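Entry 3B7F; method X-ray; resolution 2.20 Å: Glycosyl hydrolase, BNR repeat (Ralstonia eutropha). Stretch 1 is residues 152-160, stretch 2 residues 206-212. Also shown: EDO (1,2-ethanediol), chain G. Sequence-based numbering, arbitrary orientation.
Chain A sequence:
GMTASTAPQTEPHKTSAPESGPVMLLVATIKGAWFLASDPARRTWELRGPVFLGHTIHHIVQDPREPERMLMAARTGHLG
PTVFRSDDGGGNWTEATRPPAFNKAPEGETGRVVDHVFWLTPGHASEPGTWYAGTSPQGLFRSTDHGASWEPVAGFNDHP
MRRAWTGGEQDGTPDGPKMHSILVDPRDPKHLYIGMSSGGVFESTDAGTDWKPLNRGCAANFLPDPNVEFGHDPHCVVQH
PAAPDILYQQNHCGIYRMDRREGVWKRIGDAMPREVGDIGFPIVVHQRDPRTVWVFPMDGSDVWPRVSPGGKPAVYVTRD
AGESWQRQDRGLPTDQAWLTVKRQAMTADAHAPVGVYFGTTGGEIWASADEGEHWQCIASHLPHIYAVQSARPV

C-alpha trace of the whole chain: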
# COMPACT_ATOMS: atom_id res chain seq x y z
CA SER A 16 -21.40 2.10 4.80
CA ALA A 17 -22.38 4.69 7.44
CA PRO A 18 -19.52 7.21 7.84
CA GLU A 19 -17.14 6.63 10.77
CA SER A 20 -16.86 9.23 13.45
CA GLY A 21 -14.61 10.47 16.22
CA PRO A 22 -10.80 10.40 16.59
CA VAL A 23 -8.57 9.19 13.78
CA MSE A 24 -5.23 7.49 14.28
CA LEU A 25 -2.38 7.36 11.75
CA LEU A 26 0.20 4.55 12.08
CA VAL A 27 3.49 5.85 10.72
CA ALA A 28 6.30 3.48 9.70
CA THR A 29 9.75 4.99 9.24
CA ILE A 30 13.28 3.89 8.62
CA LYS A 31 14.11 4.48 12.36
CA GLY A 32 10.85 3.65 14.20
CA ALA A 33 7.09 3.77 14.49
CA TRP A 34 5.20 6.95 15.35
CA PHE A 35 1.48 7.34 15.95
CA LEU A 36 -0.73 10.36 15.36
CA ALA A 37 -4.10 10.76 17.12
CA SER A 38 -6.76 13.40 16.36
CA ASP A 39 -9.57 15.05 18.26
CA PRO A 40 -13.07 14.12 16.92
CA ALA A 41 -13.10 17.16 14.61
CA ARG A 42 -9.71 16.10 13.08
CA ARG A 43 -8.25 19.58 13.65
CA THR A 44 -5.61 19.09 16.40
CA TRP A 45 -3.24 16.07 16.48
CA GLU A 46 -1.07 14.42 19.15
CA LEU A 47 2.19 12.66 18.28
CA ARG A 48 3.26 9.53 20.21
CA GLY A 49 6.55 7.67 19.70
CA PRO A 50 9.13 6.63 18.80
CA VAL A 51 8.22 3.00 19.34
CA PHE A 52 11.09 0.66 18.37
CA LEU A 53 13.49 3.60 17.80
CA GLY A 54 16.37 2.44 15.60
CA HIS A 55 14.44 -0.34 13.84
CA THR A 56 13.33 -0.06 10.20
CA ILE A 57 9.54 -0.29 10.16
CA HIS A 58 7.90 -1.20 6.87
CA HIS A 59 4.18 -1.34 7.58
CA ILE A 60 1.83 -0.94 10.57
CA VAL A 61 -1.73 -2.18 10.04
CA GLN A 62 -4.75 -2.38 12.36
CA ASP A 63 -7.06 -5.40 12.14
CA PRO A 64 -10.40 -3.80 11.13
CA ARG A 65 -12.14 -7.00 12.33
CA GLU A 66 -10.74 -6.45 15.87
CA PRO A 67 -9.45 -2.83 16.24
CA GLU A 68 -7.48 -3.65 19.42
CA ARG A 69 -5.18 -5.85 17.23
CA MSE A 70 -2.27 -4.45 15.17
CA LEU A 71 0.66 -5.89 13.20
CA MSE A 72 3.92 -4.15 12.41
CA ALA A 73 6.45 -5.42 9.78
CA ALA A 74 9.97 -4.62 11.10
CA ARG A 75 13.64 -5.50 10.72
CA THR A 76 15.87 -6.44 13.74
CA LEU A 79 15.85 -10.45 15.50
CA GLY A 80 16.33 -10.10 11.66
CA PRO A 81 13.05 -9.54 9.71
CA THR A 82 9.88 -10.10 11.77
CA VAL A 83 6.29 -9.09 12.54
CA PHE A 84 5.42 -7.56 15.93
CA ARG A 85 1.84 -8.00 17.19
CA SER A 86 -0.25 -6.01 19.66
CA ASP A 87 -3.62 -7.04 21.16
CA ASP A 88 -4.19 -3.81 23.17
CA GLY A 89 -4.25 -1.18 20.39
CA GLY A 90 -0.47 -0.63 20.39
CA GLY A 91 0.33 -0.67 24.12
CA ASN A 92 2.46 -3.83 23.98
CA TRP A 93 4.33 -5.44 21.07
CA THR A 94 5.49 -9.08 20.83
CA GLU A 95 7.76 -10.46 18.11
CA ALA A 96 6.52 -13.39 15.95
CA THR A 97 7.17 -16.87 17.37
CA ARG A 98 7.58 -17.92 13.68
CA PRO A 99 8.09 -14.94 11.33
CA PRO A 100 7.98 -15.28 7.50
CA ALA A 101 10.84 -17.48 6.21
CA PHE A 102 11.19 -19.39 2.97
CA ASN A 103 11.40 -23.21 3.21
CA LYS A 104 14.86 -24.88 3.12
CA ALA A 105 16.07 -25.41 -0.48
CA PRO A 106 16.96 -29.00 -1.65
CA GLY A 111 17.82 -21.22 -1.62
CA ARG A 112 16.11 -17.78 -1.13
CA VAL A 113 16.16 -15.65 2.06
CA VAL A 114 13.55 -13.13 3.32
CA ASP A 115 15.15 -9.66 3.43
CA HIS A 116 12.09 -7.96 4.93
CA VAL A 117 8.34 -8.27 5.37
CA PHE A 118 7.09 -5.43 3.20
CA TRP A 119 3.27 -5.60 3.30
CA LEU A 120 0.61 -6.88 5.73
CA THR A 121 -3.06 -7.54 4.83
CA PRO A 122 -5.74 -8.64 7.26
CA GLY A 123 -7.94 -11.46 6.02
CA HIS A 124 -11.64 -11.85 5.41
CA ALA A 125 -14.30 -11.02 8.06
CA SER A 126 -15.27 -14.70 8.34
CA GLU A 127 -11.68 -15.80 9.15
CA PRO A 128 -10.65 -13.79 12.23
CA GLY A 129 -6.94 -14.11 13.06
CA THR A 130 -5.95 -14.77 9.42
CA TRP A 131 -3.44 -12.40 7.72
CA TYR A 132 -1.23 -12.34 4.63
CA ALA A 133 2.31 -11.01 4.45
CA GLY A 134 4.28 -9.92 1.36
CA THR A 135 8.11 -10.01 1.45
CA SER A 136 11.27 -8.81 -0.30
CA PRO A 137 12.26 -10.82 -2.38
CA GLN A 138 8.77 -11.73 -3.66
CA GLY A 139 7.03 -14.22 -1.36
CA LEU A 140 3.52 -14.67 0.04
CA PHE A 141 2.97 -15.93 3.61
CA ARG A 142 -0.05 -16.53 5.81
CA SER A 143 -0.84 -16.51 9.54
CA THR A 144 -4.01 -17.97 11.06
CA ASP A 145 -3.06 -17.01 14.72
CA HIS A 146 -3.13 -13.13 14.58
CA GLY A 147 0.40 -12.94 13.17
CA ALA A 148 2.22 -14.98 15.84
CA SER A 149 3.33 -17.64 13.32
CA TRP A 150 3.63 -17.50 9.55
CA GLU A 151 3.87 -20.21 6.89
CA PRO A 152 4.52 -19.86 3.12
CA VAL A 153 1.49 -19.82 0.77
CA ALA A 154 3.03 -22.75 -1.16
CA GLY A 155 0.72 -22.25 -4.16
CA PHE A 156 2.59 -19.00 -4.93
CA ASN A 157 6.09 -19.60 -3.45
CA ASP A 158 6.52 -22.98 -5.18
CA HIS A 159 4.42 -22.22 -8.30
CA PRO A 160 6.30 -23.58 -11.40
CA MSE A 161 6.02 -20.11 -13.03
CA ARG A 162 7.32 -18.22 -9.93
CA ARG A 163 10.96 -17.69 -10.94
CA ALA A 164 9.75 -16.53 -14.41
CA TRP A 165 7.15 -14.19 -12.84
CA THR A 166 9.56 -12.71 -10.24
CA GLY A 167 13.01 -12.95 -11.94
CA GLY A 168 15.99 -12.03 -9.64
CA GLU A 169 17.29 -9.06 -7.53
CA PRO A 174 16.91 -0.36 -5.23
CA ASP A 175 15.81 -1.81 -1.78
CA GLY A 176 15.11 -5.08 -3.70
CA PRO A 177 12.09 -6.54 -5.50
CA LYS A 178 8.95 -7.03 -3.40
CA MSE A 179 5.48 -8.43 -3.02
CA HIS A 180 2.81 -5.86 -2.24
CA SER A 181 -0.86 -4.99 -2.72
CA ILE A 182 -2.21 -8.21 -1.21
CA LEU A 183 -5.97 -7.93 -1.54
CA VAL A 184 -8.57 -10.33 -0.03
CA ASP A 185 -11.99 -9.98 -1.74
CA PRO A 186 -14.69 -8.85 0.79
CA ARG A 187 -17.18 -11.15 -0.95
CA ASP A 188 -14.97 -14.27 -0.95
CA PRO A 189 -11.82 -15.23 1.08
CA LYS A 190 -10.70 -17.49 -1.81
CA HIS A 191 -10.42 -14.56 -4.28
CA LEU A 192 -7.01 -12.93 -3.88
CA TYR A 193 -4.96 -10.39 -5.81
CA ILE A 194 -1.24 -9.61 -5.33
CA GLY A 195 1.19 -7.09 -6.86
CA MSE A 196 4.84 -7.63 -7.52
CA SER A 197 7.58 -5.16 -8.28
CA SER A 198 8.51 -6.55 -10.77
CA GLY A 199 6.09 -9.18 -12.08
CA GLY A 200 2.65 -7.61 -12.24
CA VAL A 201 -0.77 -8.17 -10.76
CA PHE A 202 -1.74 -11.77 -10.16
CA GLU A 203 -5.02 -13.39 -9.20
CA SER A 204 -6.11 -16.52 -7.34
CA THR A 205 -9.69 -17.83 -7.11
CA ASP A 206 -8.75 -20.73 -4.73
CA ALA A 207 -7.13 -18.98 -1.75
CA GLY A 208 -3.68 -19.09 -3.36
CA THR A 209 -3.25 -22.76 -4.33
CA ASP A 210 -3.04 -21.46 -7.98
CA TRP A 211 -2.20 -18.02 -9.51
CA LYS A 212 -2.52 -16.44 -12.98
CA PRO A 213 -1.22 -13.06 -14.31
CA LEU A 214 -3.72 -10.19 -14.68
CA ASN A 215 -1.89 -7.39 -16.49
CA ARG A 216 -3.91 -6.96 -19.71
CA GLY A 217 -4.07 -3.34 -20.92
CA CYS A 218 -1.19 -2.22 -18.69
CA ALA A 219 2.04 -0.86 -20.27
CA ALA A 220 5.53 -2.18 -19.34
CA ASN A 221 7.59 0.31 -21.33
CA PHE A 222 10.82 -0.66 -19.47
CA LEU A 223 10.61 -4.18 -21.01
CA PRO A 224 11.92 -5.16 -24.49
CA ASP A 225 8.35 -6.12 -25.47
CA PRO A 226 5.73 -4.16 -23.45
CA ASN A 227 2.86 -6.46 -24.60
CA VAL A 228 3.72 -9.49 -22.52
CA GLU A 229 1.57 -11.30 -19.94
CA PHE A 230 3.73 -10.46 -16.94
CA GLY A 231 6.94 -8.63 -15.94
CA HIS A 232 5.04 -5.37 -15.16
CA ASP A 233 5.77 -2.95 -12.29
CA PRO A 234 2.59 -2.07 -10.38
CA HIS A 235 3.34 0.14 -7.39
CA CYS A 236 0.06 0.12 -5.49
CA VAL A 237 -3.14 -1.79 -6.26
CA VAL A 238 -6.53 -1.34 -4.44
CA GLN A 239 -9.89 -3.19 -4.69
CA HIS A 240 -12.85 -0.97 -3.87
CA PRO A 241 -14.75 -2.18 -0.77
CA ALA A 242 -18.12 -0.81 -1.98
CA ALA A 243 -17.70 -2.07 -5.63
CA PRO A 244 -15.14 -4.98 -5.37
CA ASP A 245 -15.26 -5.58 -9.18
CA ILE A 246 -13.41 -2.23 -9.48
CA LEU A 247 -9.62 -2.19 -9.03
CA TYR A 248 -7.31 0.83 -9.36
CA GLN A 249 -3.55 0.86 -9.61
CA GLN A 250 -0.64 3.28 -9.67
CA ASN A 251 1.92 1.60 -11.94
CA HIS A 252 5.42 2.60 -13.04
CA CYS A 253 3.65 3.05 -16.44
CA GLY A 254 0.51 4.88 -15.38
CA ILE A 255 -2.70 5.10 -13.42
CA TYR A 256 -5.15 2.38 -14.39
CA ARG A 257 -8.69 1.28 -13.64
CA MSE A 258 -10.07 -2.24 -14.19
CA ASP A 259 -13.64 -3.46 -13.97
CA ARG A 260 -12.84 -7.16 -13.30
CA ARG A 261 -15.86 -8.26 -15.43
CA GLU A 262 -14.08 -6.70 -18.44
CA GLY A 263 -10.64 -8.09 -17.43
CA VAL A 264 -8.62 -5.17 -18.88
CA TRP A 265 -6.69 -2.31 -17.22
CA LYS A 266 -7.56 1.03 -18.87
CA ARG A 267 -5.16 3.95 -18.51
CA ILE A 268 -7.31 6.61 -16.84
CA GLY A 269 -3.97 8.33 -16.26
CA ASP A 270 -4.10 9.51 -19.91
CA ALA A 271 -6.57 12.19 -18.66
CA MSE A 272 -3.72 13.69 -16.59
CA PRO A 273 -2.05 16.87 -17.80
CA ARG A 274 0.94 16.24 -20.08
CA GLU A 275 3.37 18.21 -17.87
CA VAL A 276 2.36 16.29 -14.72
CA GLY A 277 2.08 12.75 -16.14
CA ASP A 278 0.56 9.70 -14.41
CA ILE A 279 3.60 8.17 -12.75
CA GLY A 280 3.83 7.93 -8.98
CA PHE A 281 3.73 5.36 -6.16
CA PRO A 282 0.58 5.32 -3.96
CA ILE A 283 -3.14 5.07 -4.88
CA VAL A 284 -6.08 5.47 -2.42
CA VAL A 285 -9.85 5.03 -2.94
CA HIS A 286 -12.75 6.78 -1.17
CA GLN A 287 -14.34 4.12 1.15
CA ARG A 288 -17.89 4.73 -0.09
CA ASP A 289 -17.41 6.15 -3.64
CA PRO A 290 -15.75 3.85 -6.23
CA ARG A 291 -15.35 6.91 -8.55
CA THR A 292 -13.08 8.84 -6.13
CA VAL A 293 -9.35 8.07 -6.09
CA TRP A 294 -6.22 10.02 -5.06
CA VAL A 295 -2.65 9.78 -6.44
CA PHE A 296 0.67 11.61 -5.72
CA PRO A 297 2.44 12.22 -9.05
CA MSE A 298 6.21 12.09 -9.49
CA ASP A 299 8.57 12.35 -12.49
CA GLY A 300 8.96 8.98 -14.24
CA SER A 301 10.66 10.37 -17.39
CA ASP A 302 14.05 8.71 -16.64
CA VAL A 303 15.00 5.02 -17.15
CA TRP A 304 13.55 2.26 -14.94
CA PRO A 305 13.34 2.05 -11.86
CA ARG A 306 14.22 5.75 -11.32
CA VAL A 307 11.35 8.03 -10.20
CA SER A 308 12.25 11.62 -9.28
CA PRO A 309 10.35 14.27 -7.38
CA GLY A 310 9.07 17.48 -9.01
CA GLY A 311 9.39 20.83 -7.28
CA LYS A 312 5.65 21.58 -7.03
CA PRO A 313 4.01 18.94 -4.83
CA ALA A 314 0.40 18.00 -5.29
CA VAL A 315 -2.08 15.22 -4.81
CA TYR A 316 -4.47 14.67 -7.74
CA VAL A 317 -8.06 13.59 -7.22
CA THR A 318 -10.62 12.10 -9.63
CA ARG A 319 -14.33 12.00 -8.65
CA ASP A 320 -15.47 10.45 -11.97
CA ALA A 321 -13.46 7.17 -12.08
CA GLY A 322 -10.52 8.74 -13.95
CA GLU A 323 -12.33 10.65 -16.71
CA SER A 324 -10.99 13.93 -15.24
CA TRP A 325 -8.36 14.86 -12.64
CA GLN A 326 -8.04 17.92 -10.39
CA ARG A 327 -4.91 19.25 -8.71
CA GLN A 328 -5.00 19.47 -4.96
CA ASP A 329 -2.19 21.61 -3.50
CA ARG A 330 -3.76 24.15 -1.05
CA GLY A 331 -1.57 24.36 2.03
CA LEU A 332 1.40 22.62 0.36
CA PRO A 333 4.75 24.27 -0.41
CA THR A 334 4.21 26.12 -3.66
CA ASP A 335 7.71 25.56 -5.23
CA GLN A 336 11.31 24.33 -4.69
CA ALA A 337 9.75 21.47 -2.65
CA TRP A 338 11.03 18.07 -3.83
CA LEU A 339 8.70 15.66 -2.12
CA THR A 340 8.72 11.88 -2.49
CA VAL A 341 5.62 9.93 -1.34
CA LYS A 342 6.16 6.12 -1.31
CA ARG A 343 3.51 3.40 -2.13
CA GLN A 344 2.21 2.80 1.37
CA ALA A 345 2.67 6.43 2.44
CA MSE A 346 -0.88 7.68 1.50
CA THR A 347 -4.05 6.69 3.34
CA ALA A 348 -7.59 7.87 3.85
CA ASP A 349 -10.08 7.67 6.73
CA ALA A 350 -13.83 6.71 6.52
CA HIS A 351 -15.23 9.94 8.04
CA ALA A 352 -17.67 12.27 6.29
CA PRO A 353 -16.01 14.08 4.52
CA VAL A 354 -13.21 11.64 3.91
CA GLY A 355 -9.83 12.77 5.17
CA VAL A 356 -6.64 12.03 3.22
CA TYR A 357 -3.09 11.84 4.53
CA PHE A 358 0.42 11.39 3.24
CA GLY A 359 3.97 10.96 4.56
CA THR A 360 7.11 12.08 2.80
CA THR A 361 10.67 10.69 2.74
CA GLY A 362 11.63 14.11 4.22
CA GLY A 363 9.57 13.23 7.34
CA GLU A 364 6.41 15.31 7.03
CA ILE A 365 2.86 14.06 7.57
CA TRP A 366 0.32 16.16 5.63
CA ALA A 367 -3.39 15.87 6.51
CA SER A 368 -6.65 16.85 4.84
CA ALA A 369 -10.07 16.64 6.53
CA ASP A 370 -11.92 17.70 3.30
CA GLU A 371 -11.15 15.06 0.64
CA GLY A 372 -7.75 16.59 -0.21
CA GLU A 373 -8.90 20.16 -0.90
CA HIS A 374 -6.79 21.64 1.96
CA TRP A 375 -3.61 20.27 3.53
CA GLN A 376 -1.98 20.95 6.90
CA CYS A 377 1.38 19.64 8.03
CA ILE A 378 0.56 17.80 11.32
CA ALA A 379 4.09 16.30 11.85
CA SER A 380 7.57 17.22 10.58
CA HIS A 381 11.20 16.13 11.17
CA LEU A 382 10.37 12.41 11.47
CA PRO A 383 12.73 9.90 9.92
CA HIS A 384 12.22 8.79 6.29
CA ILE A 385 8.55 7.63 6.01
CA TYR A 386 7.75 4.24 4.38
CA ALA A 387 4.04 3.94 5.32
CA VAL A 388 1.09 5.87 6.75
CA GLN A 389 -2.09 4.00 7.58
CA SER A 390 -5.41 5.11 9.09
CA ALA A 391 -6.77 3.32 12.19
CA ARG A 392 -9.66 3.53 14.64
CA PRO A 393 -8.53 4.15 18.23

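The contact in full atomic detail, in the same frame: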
# COMPACT_ATOMS: atom_id res chain seq x y z
N PRO A 152 4.64 -20.24 4.53
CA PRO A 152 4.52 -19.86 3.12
C PRO A 152 3.17 -20.25 2.49
O PRO A 152 2.59 -21.25 2.88
CB PRO A 152 5.62 -20.67 2.43
CG PRO A 152 6.40 -21.33 3.46
CD PRO A 152 5.74 -21.19 4.77
N VAL A 153 2.65 -19.42 1.57
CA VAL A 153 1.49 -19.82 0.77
C VAL A 153 2.19 -20.53 -0.38
O VAL A 153 2.61 -19.89 -1.35
CB VAL A 153 0.59 -18.66 0.31
CG1 VAL A 153 -0.50 -19.16 -0.66
CG2 VAL A 153 -0.02 -17.97 1.52
N ALA A 154 2.35 -21.85 -0.22
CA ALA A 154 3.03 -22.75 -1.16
C ALA A 154 2.56 -22.64 -2.61
O ALA A 154 3.36 -22.73 -3.54
CB ALA A 154 2.90 -24.19 -0.66
N GLY A 155 1.26 -22.41 -2.81
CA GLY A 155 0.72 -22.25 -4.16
C GLY A 155 1.30 -21.07 -4.95
O GLY A 155 1.22 -21.08 -6.17
N PHE A 156 1.85 -20.07 -4.26
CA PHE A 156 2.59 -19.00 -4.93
C PHE A 156 4.09 -19.29 -4.87
O PHE A 156 4.75 -19.32 -5.91
CB PHE A 156 2.35 -17.58 -4.37
CG PHE A 156 3.26 -16.59 -5.05
CD1 PHE A 156 2.94 -16.08 -6.31
CD2 PHE A 156 4.51 -16.28 -4.50
CE1 PHE A 156 3.82 -15.25 -6.98
CE2 PHE A 156 5.40 -15.48 -5.16
CZ PHE A 156 5.07 -14.96 -6.40
N ASN A 157 4.64 -19.45 -3.66
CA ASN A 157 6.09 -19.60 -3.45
C ASN A 157 6.78 -20.73 -4.20
O ASN A 157 7.96 -20.61 -4.51
CB ASN A 157 6.43 -19.74 -1.95
CG ASN A 157 6.31 -18.42 -1.18
OD1 ASN A 157 5.72 -17.45 -1.65
ND2 ASN A 157 6.87 -18.39 0.04
N ASP A 158 6.04 -21.82 -4.43
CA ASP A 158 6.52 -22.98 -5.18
C ASP A 158 5.71 -23.18 -6.47
O ASP A 158 5.63 -24.28 -6.96
CB ASP A 158 6.43 -24.25 -4.31
CG ASP A 158 7.37 -24.23 -3.10
OD1 ASP A 158 8.50 -23.69 -3.19
OD2 ASP A 158 6.99 -24.80 -2.07
N HIS A 159 5.12 -22.13 -7.01
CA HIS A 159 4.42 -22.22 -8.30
C HIS A 159 5.50 -22.46 -9.36
O HIS A 159 6.58 -21.85 -9.25
CB HIS A 159 3.67 -20.92 -8.63
CG HIS A 159 2.67 -21.06 -9.72
ND1 HIS A 159 3.02 -21.15 -11.06
CD2 HIS A 159 1.32 -21.10 -9.69
CE1 HIS A 159 1.93 -21.26 -11.80
NE2 HIS A 159 0.88 -21.23 -10.99
N PRO A 160 5.26 -23.37 -10.34
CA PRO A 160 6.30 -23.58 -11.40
C PRO A 160 6.71 -22.31 -12.18
O PRO A 160 7.85 -22.19 -12.58
CB PRO A 160 5.66 -24.63 -12.34
CG PRO A 160 4.24 -24.75 -11.93
CD PRO A 160 4.11 -24.28 -10.51
N ASP A 206 -8.74 -19.59 -5.65
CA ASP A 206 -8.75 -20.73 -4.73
C ASP A 206 -7.82 -20.55 -3.53
O ASP A 206 -7.05 -21.44 -3.17
CB ASP A 206 -8.43 -22.03 -5.50
CG ASP A 206 -7.13 -21.98 -6.30
OD1 ASP A 206 -6.31 -21.06 -6.13
OD2 ASP A 206 -6.94 -22.91 -7.10
N ALA A 207 -7.90 -19.36 -2.93
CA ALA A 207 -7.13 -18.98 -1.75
C ALA A 207 -5.63 -19.21 -1.91
O ALA A 207 -4.96 -19.62 -0.98
CB ALA A 207 -7.67 -19.72 -0.50
N GLY A 208 -5.11 -18.98 -3.11
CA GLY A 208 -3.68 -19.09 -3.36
C GLY A 208 -3.06 -20.41 -3.73
O GLY A 208 -1.84 -20.45 -3.89
N THR A 209 -3.84 -21.49 -3.89
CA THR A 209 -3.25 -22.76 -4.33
C THR A 209 -2.79 -22.62 -5.81
O THR A 209 -1.80 -23.23 -6.19
CB THR A 209 -4.14 -24.01 -4.02
OG1 THR A 209 -5.50 -23.74 -4.37
CG2 THR A 209 -4.09 -24.36 -2.54
N ASP A 210 -3.50 -21.82 -6.62
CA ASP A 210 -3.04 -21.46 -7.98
C ASP A 210 -3.18 -19.93 -8.25
O ASP A 210 -4.08 -19.27 -7.71
CB ASP A 210 -3.78 -22.24 -9.08
CG ASP A 210 -3.08 -22.15 -10.47
OD1 ASP A 210 -1.84 -21.92 -10.51
OD2 ASP A 210 -3.75 -22.33 -11.52
N TRP A 211 -2.27 -19.42 -9.07
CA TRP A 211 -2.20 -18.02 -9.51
C TRP A 211 -2.06 -17.90 -11.02
O TRP A 211 -1.46 -18.79 -11.68
CB TRP A 211 -1.00 -17.33 -8.86
CG TRP A 211 -1.09 -17.31 -7.40
CD1 TRP A 211 -0.66 -18.26 -6.55
CD2 TRP A 211 -1.69 -16.29 -6.61
NE1 TRP A 211 -0.95 -17.91 -5.27
CE2 TRP A 211 -1.58 -16.70 -5.28
CE3 TRP A 211 -2.30 -15.07 -6.91
CZ2 TRP A 211 -2.06 -15.92 -4.22
CZ3 TRP A 211 -2.78 -14.31 -5.87
CH2 TRP A 211 -2.65 -14.74 -4.53
N LYS A 212 -2.60 -16.79 -11.55
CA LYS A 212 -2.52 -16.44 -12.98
C LYS A 212 -2.23 -14.92 -13.12
O LYS A 212 -2.71 -14.13 -12.31
CB LYS A 212 -3.84 -16.79 -13.70
CG LYS A 212 -4.10 -18.30 -13.90
C1 EDO G . -6.27 -19.18 -10.23
O1 EDO G . -6.80 -19.55 -8.93
C2 EDO G . -6.93 -17.92 -10.85
O2 EDO G . -8.32 -18.12 -11.16

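A short helix, residues 154-157, meets a type I' beta turn running from Asp 206 to Thr 209, and the rule at their crossing is glycine against glycine. The nearest CA atoms across the contact are those of Gly 155 and Thr 209, 4.0 Å apart. Gly 155 CA lies 3.1 Å from Gly 208 O in a CA-H...O contact, and an ideal CB on Gly 155 would sit only 1.9 Å from the same oxygen. Gly 208 is constrained twice: its phi/psi of 88/2 would jam a CB against the preceding carbonyl, and that CB would also fall 2.9 Å from Val 153 CG1.

Trp 211 covers the most surface. Its CA-to-CB bond points toward the helix, and the indole presents one face to the edge of the Phe 156 ring, with planes at 87° and centroids of the phenyl and five-membered rings 5.6 Å apart. This edge-to-face arrangement sets the C-H at Phe 156 CD1 against the indole's pi cloud. Along the indole edge, Gly 155 O approaches Trp 211 CD1 at 3.4 Å, while Trp 211 NE1 makes a weak hydrogen bond back to Gly 208 O at 3.0 Å, tying the indole to its own turn.

His 159, just beyond the helix, supplies the polar clasp. Its NE2 donates to Asp 210 OD1 at 2.8 Å, a clear hydrogen bond between the stretches, with the carboxylate oxygen near the imidazole plane, in which the N-H lies, though the 137° angle at the hydrogen makes the bond bent. Asp 210 starts out away from the helix, but its t rotamer brings the carboxylate back within reach. The same OD1 accepts a weak hydrogen bond from Trp 211 N at 2.9 Å. The turn is braced separately: Asp 210 N donates to Asp 206 OD1 at 3.0 Å, and Thr 209 OG1 to Asp 206 O, also at 3.0 Å.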